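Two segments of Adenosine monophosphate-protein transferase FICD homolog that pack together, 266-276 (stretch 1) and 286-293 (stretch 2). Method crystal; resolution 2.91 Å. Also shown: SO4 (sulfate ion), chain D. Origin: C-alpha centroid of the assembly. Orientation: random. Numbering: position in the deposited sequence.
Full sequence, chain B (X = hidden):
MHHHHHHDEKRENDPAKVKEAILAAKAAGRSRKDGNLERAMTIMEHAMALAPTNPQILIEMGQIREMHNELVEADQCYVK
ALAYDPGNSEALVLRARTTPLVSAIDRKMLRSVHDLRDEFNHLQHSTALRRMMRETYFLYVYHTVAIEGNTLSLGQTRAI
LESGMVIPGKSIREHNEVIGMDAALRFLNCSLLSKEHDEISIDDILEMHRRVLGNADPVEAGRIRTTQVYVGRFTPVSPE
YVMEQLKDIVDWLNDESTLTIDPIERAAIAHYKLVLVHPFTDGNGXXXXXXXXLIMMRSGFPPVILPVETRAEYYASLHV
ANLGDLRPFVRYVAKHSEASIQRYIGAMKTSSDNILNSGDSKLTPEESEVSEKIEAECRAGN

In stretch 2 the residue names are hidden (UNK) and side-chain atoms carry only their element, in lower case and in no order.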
# COMPACT_ATOMS: atom_id res chain seq x y z
N ARG B 266 -27.25 -13.68 -10.63
CA ARG B 266 -26.08 -13.24 -11.39
C ARG B 266 -24.95 -12.83 -10.41
O ARG B 266 -23.78 -13.20 -10.58
CB ARG B 266 -26.48 -12.09 -12.32
CG ARG B 266 -25.38 -11.61 -13.23
CD ARG B 266 -25.93 -10.82 -14.41
NE ARG B 266 -26.73 -9.67 -14.00
CZ ARG B 266 -27.97 -9.43 -14.41
NH1 ARG B 266 -28.57 -10.26 -15.26
NH2 ARG B 266 -28.63 -8.36 -13.98
N ALA B 267 -25.32 -12.05 -9.40
CA ALA B 267 -24.40 -11.58 -8.37
C ALA B 267 -23.79 -12.72 -7.55
O ALA B 267 -22.57 -12.79 -7.34
CB ALA B 267 -25.11 -10.60 -7.46
N ALA B 268 -24.64 -13.62 -7.06
CA ALA B 268 -24.16 -14.76 -6.31
C ALA B 268 -23.18 -15.60 -7.13
O ALA B 268 -22.12 -16.02 -6.65
CB ALA B 268 -25.33 -15.61 -5.84
N ILE B 269 -23.53 -15.85 -8.39
CA ILE B 269 -22.68 -16.68 -9.23
C ILE B 269 -21.35 -15.98 -9.50
O ILE B 269 -20.29 -16.61 -9.53
CB ILE B 269 -23.38 -17.05 -10.56
CG1 ILE B 269 -24.63 -17.89 -10.30
CG2 ILE B 269 -22.44 -17.80 -11.49
CD1 ILE B 269 -25.49 -18.05 -11.54
N ALA B 270 -21.40 -14.66 -9.69
CA ALA B 270 -20.18 -13.88 -9.87
C ALA B 270 -19.25 -14.04 -8.67
O ALA B 270 -18.07 -14.39 -8.81
CB ALA B 270 -20.51 -12.45 -10.08
N HIS B 271 -19.80 -13.75 -7.49
CA HIS B 271 -19.09 -13.94 -6.24
C HIS B 271 -18.41 -15.30 -6.17
O HIS B 271 -17.22 -15.41 -5.86
CB HIS B 271 -20.05 -13.79 -5.07
CG HIS B 271 -19.38 -13.92 -3.74
ND1 HIS B 271 -18.83 -15.10 -3.29
CD2 HIS B 271 -19.21 -13.02 -2.74
CE1 HIS B 271 -18.32 -14.91 -2.08
NE2 HIS B 271 -18.54 -13.66 -1.72
N TYR B 272 -19.19 -16.33 -6.48
CA TYR B 272 -18.74 -17.72 -6.39
C TYR B 272 -17.59 -18.00 -7.36
O TYR B 272 -16.56 -18.58 -6.99
CB TYR B 272 -19.90 -18.67 -6.69
CG TYR B 272 -19.52 -20.13 -6.65
CD1 TYR B 272 -19.07 -20.72 -5.47
CD2 TYR B 272 -19.55 -20.92 -7.80
CE1 TYR B 272 -18.70 -22.04 -5.41
CE2 TYR B 272 -19.17 -22.25 -7.76
CZ TYR B 272 -18.75 -22.81 -6.56
OH TYR B 272 -18.36 -24.13 -6.49
N LYS B 273 -17.78 -17.59 -8.61
CA LYS B 273 -16.78 -17.80 -9.64
C LYS B 273 -15.46 -17.12 -9.29
O LYS B 273 -14.39 -17.74 -9.38
CB LYS B 273 -17.29 -17.32 -11.00
CG LYS B 273 -18.45 -18.16 -11.59
CD LYS B 273 -18.63 -17.87 -13.09
CE LYS B 273 -17.39 -18.35 -13.83
NZ LYS B 273 -17.25 -17.79 -15.20
N LEU B 274 -15.53 -15.86 -8.88
CA LEU B 274 -14.32 -15.12 -8.52
C LEU B 274 -13.63 -15.77 -7.32
O LEU B 274 -12.41 -15.97 -7.32
CB LEU B 274 -14.64 -13.64 -8.22
CG LEU B 274 -13.41 -12.75 -7.96
CD1 LEU B 274 -12.48 -12.71 -9.15
CD2 LEU B 274 -13.80 -11.37 -7.58
N VAL B 275 -14.40 -16.11 -6.29
CA VAL B 275 -13.82 -16.73 -5.12
C VAL B 275 -13.14 -18.06 -5.46
O VAL B 275 -12.12 -18.41 -4.87
CB VAL B 275 -14.87 -16.97 -4.02
CG1 VAL B 275 -14.34 -17.94 -2.96
CG2 VAL B 275 -15.30 -15.65 -3.39
N LEU B 276 -13.69 -18.79 -6.42
CA LEU B 276 -13.10 -20.07 -6.78
C LEU B 276 -11.88 -19.96 -7.68
O LEU B 276 -10.93 -20.72 -7.51
CB LEU B 276 -14.15 -20.98 -7.42
CG LEU B 276 -14.40 -22.18 -6.50
CD1 LEU B 276 -14.94 -21.71 -5.14
CD2 LEU B 276 -15.34 -23.19 -7.14
N UNK B 286 -13.02 -10.04 -0.16
CA UNK B 286 -13.44 -8.63 -0.16
C UNK B 286 -13.76 -8.14 -1.57
O UNK B 286 -14.78 -7.47 -1.79
n UNK B 286 -10.02 -7.88 2.55
n UNK B 286 -8.35 -6.31 2.80
c UNK B 286 -11.11 -6.92 2.44
c UNK B 286 -12.36 -7.73 0.45
n UNK B 286 -7.86 -8.55 2.80
c UNK B 286 -12.36 -7.63 1.97
c UNK B 286 -8.74 -7.57 2.72
N UNK B 287 -12.89 -8.46 -2.52
CA UNK B 287 -13.10 -8.04 -3.90
C UNK B 287 -14.32 -8.72 -4.50
O UNK B 287 -15.03 -8.13 -5.30
o UNK B 287 -10.70 -7.86 -4.07
c UNK B 287 -11.99 -7.66 -6.12
c UNK B 287 -11.87 -8.34 -4.75
N UNK B 288 -14.54 -9.98 -4.13
CA UNK B 288 -15.71 -10.75 -4.55
C UNK B 288 -17.02 -10.17 -4.02
O UNK B 288 -18.04 -10.16 -4.72
c UNK B 288 -15.57 -12.19 -4.11
N UNK B 289 -17.02 -9.75 -2.76
CA UNK B 289 -18.21 -9.12 -2.21
C UNK B 289 -18.42 -7.80 -2.90
O UNK B 289 -19.55 -7.34 -3.10
c UNK B 289 -15.92 -10.36 2.35
n UNK B 289 -17.03 -9.64 2.18
c UNK B 289 -18.13 -10.28 0.04
c UNK B 289 -18.24 -10.15 1.54
n UNK B 289 -15.87 -11.60 1.89
c UNK B 289 -18.12 -8.96 -0.68
n UNK B 289 -14.87 -9.82 2.95
N UNK B 290 -17.31 -7.17 -3.26
CA UNK B 290 -17.37 -5.89 -3.95
C UNK B 290 -18.03 -6.07 -5.30
O UNK B 290 -18.93 -5.33 -5.66
c UNK B 290 -15.87 -3.78 -4.06
c UNK B 290 -16.49 -3.21 -2.80
c UNK B 290 -14.42 -3.40 -4.19
c UNK B 290 -15.97 -5.30 -4.09
N UNK B 291 -17.58 -7.09 -6.03
CA UNK B 291 -18.08 -7.43 -7.36
C UNK B 291 -19.56 -7.74 -7.30
O UNK B 291 -20.35 -7.26 -8.14
c UNK B 291 -17.31 -8.62 -7.91
c UNK B 291 -17.79 -7.85 -10.23
c UNK B 291 -17.74 -9.06 -9.31
c UNK B 291 -16.79 -10.11 -9.84
N UNK B 292 -19.93 -8.55 -6.31
CA UNK B 292 -21.32 -8.84 -6.02
C UNK B 292 -22.09 -7.53 -5.97
O UNK B 292 -23.07 -7.32 -6.70
c UNK B 292 -21.45 -9.57 -4.68
c UNK B 292 -22.78 -10.14 -4.19
c UNK B 292 -23.73 -9.08 -3.70
c UNK B 292 -22.49 -11.09 -3.06
N UNK B 293 -21.59 -6.63 -5.12
CA UNK B 293 -22.25 -5.35 -4.92
C UNK B 293 -22.38 -4.47 -6.16
O UNK B 293 -23.42 -3.87 -6.41
c UNK B 293 -21.54 -4.56 -3.85
o UNK B 293 -23.46 -3.44 -3.08
n UNK B 293 -21.67 -2.19 -3.64
c UNK B 293 -22.30 -3.35 -3.47
S SO4 D . -9.82 -11.87 1.96
O1 SO4 D . -10.80 -12.16 3.02
O2 SO4 D . -9.57 -13.05 1.10
O3 SO4 D . -8.52 -11.44 2.50
O4 SO4 D . -10.46 -10.79 1.19

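Position 286 carries seven side-chain atoms: three carbons in a row, a nitrogen, then a carbon bearing two more nitrogens. Its CA-to-CB bond points away from stretch 1, and its nearest side-chain atom, CB, is 8.8 Å from His271 NE2. The planar terminus is a guanidinium, so the residue is Arg286. Its backbone N and its NE and NH2 donate to the sulfate: Arg286 N and NE to SO4 O4 at 3.0 and 3.2 Å, and Arg286 NH2 to SO4 O3 at 3.0 Å.

Position 287 has a CB carrying one oxygen and one carbon. Its CA-to-CB bond points sideways, and the carbon on CB is 4.4 Å from Leu274 CD2. Branching at CB with a hydroxyl identifies Thr287.

At position 288 a single carbon, CB, follows CA. The CA-to-CB bond points toward stretch 1, with CB 3.5 Å from Val275 CG2 and 4.0 Å from Leu274 CD2. The same CB sits 4.1 Å from the centroid of the His271 ring and 13° off the ring normal, a CH-pi contact over one face. The lone carbon defines Ala288.

Position 289 repeats the pattern of three carbons, a nitrogen and a carbon with two nitrogens. Although its CA-to-CB bond points away, the carbon after CB lies 3.8 Å from His271 NE2, at the ring edge near its plane. This is Arg289, whose guanidinium nitrogens are hydrogen-bonded elsewhere in the structure.

Position 290 shows four carbons, forked at the second. The end of its side chain leads away, and its closest approach is CB to Leu274 CD2, 7.3 Å, out of contact: Leu290.

Position 291 has the same forked four-carbon pattern, but its CA-to-CB bond points toward stretch 1. One terminal carbon meets Leu274 CD2 at 4.0 Å and Ala270 CB at 4.4 Å. It is Leu291, and that carbon is CD2.

Position 292 again has four carbons forked at the second. From a sideways start, the branching carbon reaches Ala267 CB at 4.0 Å and one terminal carbon reaches His271 CD2 at 3.8 Å. It is Leu292, these atoms being CG and CD1.

Position 293 has two carbons, the second bearing one oxygen and one nitrogen. Its CA-to-CB bond points away, and it makes no contact with stretch 1. This carboxamide one carbon beyond CB is Asn293; its OD1 is hydrogen-bonded elsewhere in the structure.

The two helices run nearly antiparallel, at 157°, with axes approaching to 8.3 Å. Each of the two close register pairs includes an alanine: the CA atoms of Ala267 and Leu292 are 4.7 Å apart, those of His271 and Ala288 4.9 Å. No hydrogen bond crosses the contact; backbone hydrogen bonds stay within each helix. Apolar packing and the CH-pi contact therefore characterise an interface burying 436 Å², both sides summed.

Stretch 2 (286-293) RTARLLLN
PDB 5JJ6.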